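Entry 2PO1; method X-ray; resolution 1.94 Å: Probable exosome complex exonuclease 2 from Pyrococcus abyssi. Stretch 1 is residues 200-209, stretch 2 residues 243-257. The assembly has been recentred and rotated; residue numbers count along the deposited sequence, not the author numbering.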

# COMPACT_ATOMS: atom_id res chain seq x y z
N THR C 200 -13.10 -4.82 30.91
CA THR C 200 -12.07 -3.80 30.78
C THR C 200 -12.28 -2.72 31.81
O THR C 200 -13.38 -2.33 32.06
CB THR C 200 -12.09 -3.23 29.37
OG1 THR C 200 -11.55 -4.20 28.47
CG2 THR C 200 -11.30 -2.00 29.30
N PHE C 201 -11.20 -2.32 32.47
CA PHE C 201 -11.23 -1.27 33.50
C PHE C 201 -10.39 -0.09 33.04
O PHE C 201 -9.33 -0.29 32.44
CB PHE C 201 -10.65 -1.79 34.83
CG PHE C 201 -11.33 -3.03 35.33
CD1 PHE C 201 -11.09 -4.28 34.73
CD2 PHE C 201 -12.24 -2.96 36.38
CE1 PHE C 201 -11.76 -5.42 35.16
CE2 PHE C 201 -12.91 -4.11 36.82
CZ PHE C 201 -12.67 -5.33 36.20
N ALA C 202 -10.85 1.12 33.34
CA ALA C 202 -10.03 2.33 33.18
C ALA C 202 -9.48 2.64 34.55
O ALA C 202 -10.20 2.61 35.52
CB ALA C 202 -10.88 3.47 32.70
N LYS C 203 -8.18 2.89 34.65
CA LYS C 203 -7.66 3.45 35.86
C LYS C 203 -7.68 4.96 35.70
O LYS C 203 -7.08 5.52 34.75
CB LYS C 203 -6.25 2.96 36.11
CG LYS C 203 -5.55 3.63 37.27
CD LYS C 203 -4.41 2.76 37.75
CE LYS C 203 -3.71 3.42 38.93
NZ LYS C 203 -2.65 2.49 39.41
N ILE C 204 -8.41 5.62 36.59
CA ILE C 204 -8.49 7.09 36.66
C ILE C 204 -8.05 7.52 38.05
O ILE C 204 -8.73 7.25 39.03
CB ILE C 204 -9.92 7.57 36.37
CG1 ILE C 204 -10.42 6.93 35.07
CG2 ILE C 204 -9.98 9.10 36.37
CD1 ILE C 204 -11.88 7.26 34.68
N GLY C 205 -6.88 8.15 38.12
CA GLY C 205 -6.22 8.36 39.39
C GLY C 205 -5.97 7.01 40.05
O GLY C 205 -5.37 6.11 39.46
N ASN C 206 -6.46 6.85 41.28
CA ASN C 206 -6.23 5.61 42.01
C ASN C 206 -7.43 4.70 41.99
O ASN C 206 -7.58 3.83 42.84
CB ASN C 206 -5.75 5.91 43.42
CG ASN C 206 -4.28 6.29 43.45
OD1 ASN C 206 -3.53 6.01 42.50
ND2 ASN C 206 -3.86 6.95 44.52
N ILE C 207 -8.28 4.90 41.01
CA ILE C 207 -9.55 4.23 40.98
C ILE C 207 -9.72 3.52 39.64
O ILE C 207 -9.53 4.12 38.57
CB ILE C 207 -10.68 5.26 41.15
CG1 ILE C 207 -10.77 5.70 42.60
CG2 ILE C 207 -11.98 4.65 40.77
CD1 ILE C 207 -11.43 7.05 42.76
N LEU C 208 -10.10 2.23 39.69
CA LEU C 208 -10.52 1.51 38.49
C LEU C 208 -12.01 1.46 38.39
O LEU C 208 -12.71 1.20 39.35
CB LEU C 208 -9.99 0.08 38.42
CG LEU C 208 -8.54 -0.32 38.71
CD1 LEU C 208 -8.18 -1.54 37.96
CD2 LEU C 208 -7.50 0.75 38.47
N VAL C 209 -12.48 1.62 37.17
CA VAL C 209 -13.89 1.76 36.91
C VAL C 209 -14.11 0.86 35.68
O VAL C 209 -13.39 0.96 34.66
CB VAL C 209 -14.06 3.26 36.66
CG1 VAL C 209 -14.10 3.71 35.16
CG2 VAL C 209 -14.91 3.98 37.65
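Stretch 2 243-257: GAFKLEEVMYAVETA

Stretch 1 is a β-hairpin. Strand 200-204 runs in, a type II' turn from I204 to I207 reverses the chain, and strand 207-209 runs back. A202 N donates to V209 O at 2.9 Å, and V209 N donates to A202 O at 3.0 Å. G205 takes a positive phi at the turn, a conformation that favours glycine.

In stretch 2, G243 has a positive phi, and the chain from A244 to K246 is extended before the helix. K246 is the N-cap residue, and the helix runs from L247 through A257 and continues beyond. The helix lies along one side of the hairpin. It runs nearly antiparallel to strand 200-204, with a crossing angle of 148° and a closest axial approach of 9.5 Å. Against strand 207-209 it is closer to parallel, at -21° and 10.2 Å. The CA atoms of F201 and A253 are 7.1 Å apart, those of K203 and F245 7.7 Å, and those of L208 and E249 7.7 Å.

Alternation along the strands selects the contact residues. F201, K203 and L208 point their CA-to-CB bonds toward stretch 2, while T200, A202, I207 and V209 point away. On the helix, E249, Y252, A253 and T256 form the facing surface; V250 and V254 point away.

F201 is the main bump at the far end of the helix segment. Its ring fits a hollow floored by the small residue A253. The A253 CA lies over one ring face, 4.2 Å from the centroid of the F201 ring, a CH-pi contact. F201 CD1 is 4.0 Å from A253 CB. The ring edge meets T256, with F201 CE2 3.6 Å from T256 CG2, and the backbone of A257, with F201 CZ 3.7 Å from A257 N. Y252 adds an oblique aromatic contact, F201 CE2 to Y252 CE1 at 4.1 Å.

L208 fills the space between F245 and the first turns of the helix. L208 CD2 is 3.8 Å from F245 CE1, and L208 CD1 is 4.0 Å from E249 O. L208 CB lies 4.2 Å from Y252 CE1, and L208 CD1 reaches A253 CB at 4.4 Å.

K203 is fully extended, all four chi angles being t. Its aliphatic part passes over one face of the F245 ring, with K203 CD 4.2 Å from the centroid. K203 CB is 3.6 Å from F245 CE1. The extension carries the ammonium group to the start of the helix. There K203 NZ donates to A244 O at 2.8 Å and forms a very short salt bridge to E249 OE1 at 2.4 Å. The same E249 OE1 accepts from K246 N at 2.7 Å, so E249 joins K203 to the start of the helix.

Beside the turn the fit is looser, and water fills the gap. Water 1 donates to N206 O at 2.6 Å and E249 OE2 at 2.7 Å. Water 2 donates to N206 OD1 at 2.9 Å and E249 OE2 at 2.8 Å. The two stretches together bury 508 Å².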

# COMPACT_ATOMS: atom_id res chain seq x y z
N GLY C 243 -0.18 4.88 31.69
CA GLY C 243 -0.47 4.60 33.11
C GLY C 243 0.21 3.35 33.59
O GLY C 243 0.93 2.68 32.84
N ALA C 244 -0.04 3.03 34.86
CA ALA C 244 0.60 1.97 35.54
C ALA C 244 -0.43 1.41 36.48
O ALA C 244 -1.26 2.15 36.99
CB ALA C 244 1.76 2.47 36.32
N PHE C 245 -0.37 0.11 36.71
CA PHE C 245 -1.27 -0.51 37.65
C PHE C 245 -0.44 -1.09 38.75
O PHE C 245 0.71 -1.48 38.52
CB PHE C 245 -2.07 -1.59 36.96
CG PHE C 245 -3.09 -1.05 36.01
CD1 PHE C 245 -4.42 -0.96 36.39
CD2 PHE C 245 -2.72 -0.63 34.74
CE1 PHE C 245 -5.37 -0.49 35.56
CE2 PHE C 245 -3.69 -0.14 33.87
CZ PHE C 245 -5.04 -0.06 34.29
N LYS C 246 -1.02 -1.15 39.94
CA LYS C 246 -0.43 -1.85 41.04
C LYS C 246 -0.83 -3.30 40.90
O LYS C 246 -1.86 -3.61 40.29
CB LYS C 246 -0.98 -1.30 42.37
CG LYS C 246 -0.63 0.15 42.66
CD LYS C 246 0.87 0.31 42.65
CE LYS C 246 1.28 1.65 43.20
NZ LYS C 246 2.73 1.76 43.04
N LEU C 247 0.00 -4.19 41.43
CA LEU C 247 -0.28 -5.62 41.41
C LEU C 247 -1.66 -5.93 42.05
O LEU C 247 -2.42 -6.78 41.58
CB LEU C 247 0.83 -6.37 42.18
CG LEU C 247 0.94 -7.91 42.22
CD1 LEU C 247 0.48 -8.47 43.49
CD2 LEU C 247 0.24 -8.59 41.04
N GLU C 248 -1.98 -5.21 43.12
CA GLU C 248 -3.26 -5.38 43.80
C GLU C 248 -4.39 -4.86 42.97
O GLU C 248 -5.50 -5.29 43.14
CB GLU C 248 -3.25 -4.70 45.15
CG GLU C 248 -2.24 -3.59 45.19
CD GLU C 248 -0.83 -4.09 45.48
OE1 GLU C 248 -0.66 -4.97 46.40
OE2 GLU C 248 0.10 -3.60 44.79
N GLU C 249 -4.13 -3.92 42.06
CA GLU C 249 -5.19 -3.46 41.12
C GLU C 249 -5.48 -4.48 40.07
O GLU C 249 -6.63 -4.72 39.73
CB GLU C 249 -4.81 -2.12 40.46
CG GLU C 249 -4.82 -0.92 41.48
CD GLU C 249 -4.16 0.34 40.93
OE1 GLU C 249 -3.38 0.24 39.96
OE2 GLU C 249 -4.41 1.44 41.47
N VAL C 250 -4.44 -5.09 39.53
CA VAL C 250 -4.59 -6.25 38.64
C VAL C 250 -5.38 -7.40 39.25
O VAL C 250 -6.35 -7.89 38.66
CB VAL C 250 -3.21 -6.73 38.20
CG1 VAL C 250 -3.29 -8.07 37.42
CG2 VAL C 250 -2.57 -5.63 37.41
N MET C 251 -4.95 -7.84 40.42
CA MET C 251 -5.66 -8.86 41.16
C MET C 251 -7.15 -8.52 41.31
O MET C 251 -8.01 -9.32 41.02
CB MET C 251 -5.02 -9.01 42.54
CG MET C 251 -3.56 -9.46 42.51
SD MET C 251 -2.69 -9.48 44.14
CE MET C 251 -3.83 -10.37 45.22
N TYR C 252 -7.44 -7.30 41.75
CA TYR C 252 -8.80 -6.78 41.78
C TYR C 252 -9.48 -6.87 40.42
O TYR C 252 -10.63 -7.29 40.32
CB TYR C 252 -8.78 -5.29 42.23
CG TYR C 252 -10.10 -4.60 41.96
CD1 TYR C 252 -10.28 -3.86 40.79
CD2 TYR C 252 -11.19 -4.75 42.84
CE1 TYR C 252 -11.45 -3.28 40.51
CE2 TYR C 252 -12.38 -4.14 42.57
CZ TYR C 252 -12.50 -3.42 41.38
OH TYR C 252 -13.67 -2.80 41.04
N ALA C 253 -8.77 -6.45 39.36
CA ALA C 253 -9.34 -6.45 38.04
C ALA C 253 -9.69 -7.90 37.65
O ALA C 253 -10.75 -8.17 37.07
CB ALA C 253 -8.30 -5.88 37.04
N VAL C 254 -8.79 -8.85 37.96
CA VAL C 254 -8.98 -10.23 37.50
C VAL C 254 -10.23 -10.75 38.16
O VAL C 254 -11.17 -11.27 37.51
CB VAL C 254 -7.79 -11.13 37.92
CG1 VAL C 254 -8.16 -12.55 37.65
CG2 VAL C 254 -6.53 -10.78 37.10
N GLU C 255 -10.28 -10.54 39.45
CA GLU C 255 -11.38 -11.05 40.21
C GLU C 255 -12.73 -10.45 39.79
O GLU C 255 -13.70 -11.15 39.58
CB GLU C 255 -11.04 -10.87 41.68
CG GLU C 255 -12.14 -11.05 42.53
CD GLU C 255 -11.69 -11.54 43.87
OE1 GLU C 255 -10.45 -11.63 44.08
OE2 GLU C 255 -12.58 -11.84 44.70
N THR C 256 -12.76 -9.13 39.66
CA THR C 256 -13.94 -8.42 39.25
C THR C 256 -14.36 -8.75 37.83
O THR C 256 -15.53 -8.81 37.57
CB THR C 256 -13.67 -6.92 39.32
OG1 THR C 256 -13.18 -6.66 40.62
CG2 THR C 256 -14.92 -6.12 39.07
N ALA C 257 -13.39 -8.91 36.91
CA ALA C 257 -13.59 -9.44 35.56
C ALA C 257 -14.44 -10.71 35.52
O ALA C 257 -15.42 -10.78 34.77
CB ALA C 257 -12.24 -9.73 34.95
O HOH W 1 -6.48 1.53 43.21
O HOH W 2 -2.57 3.32 42.40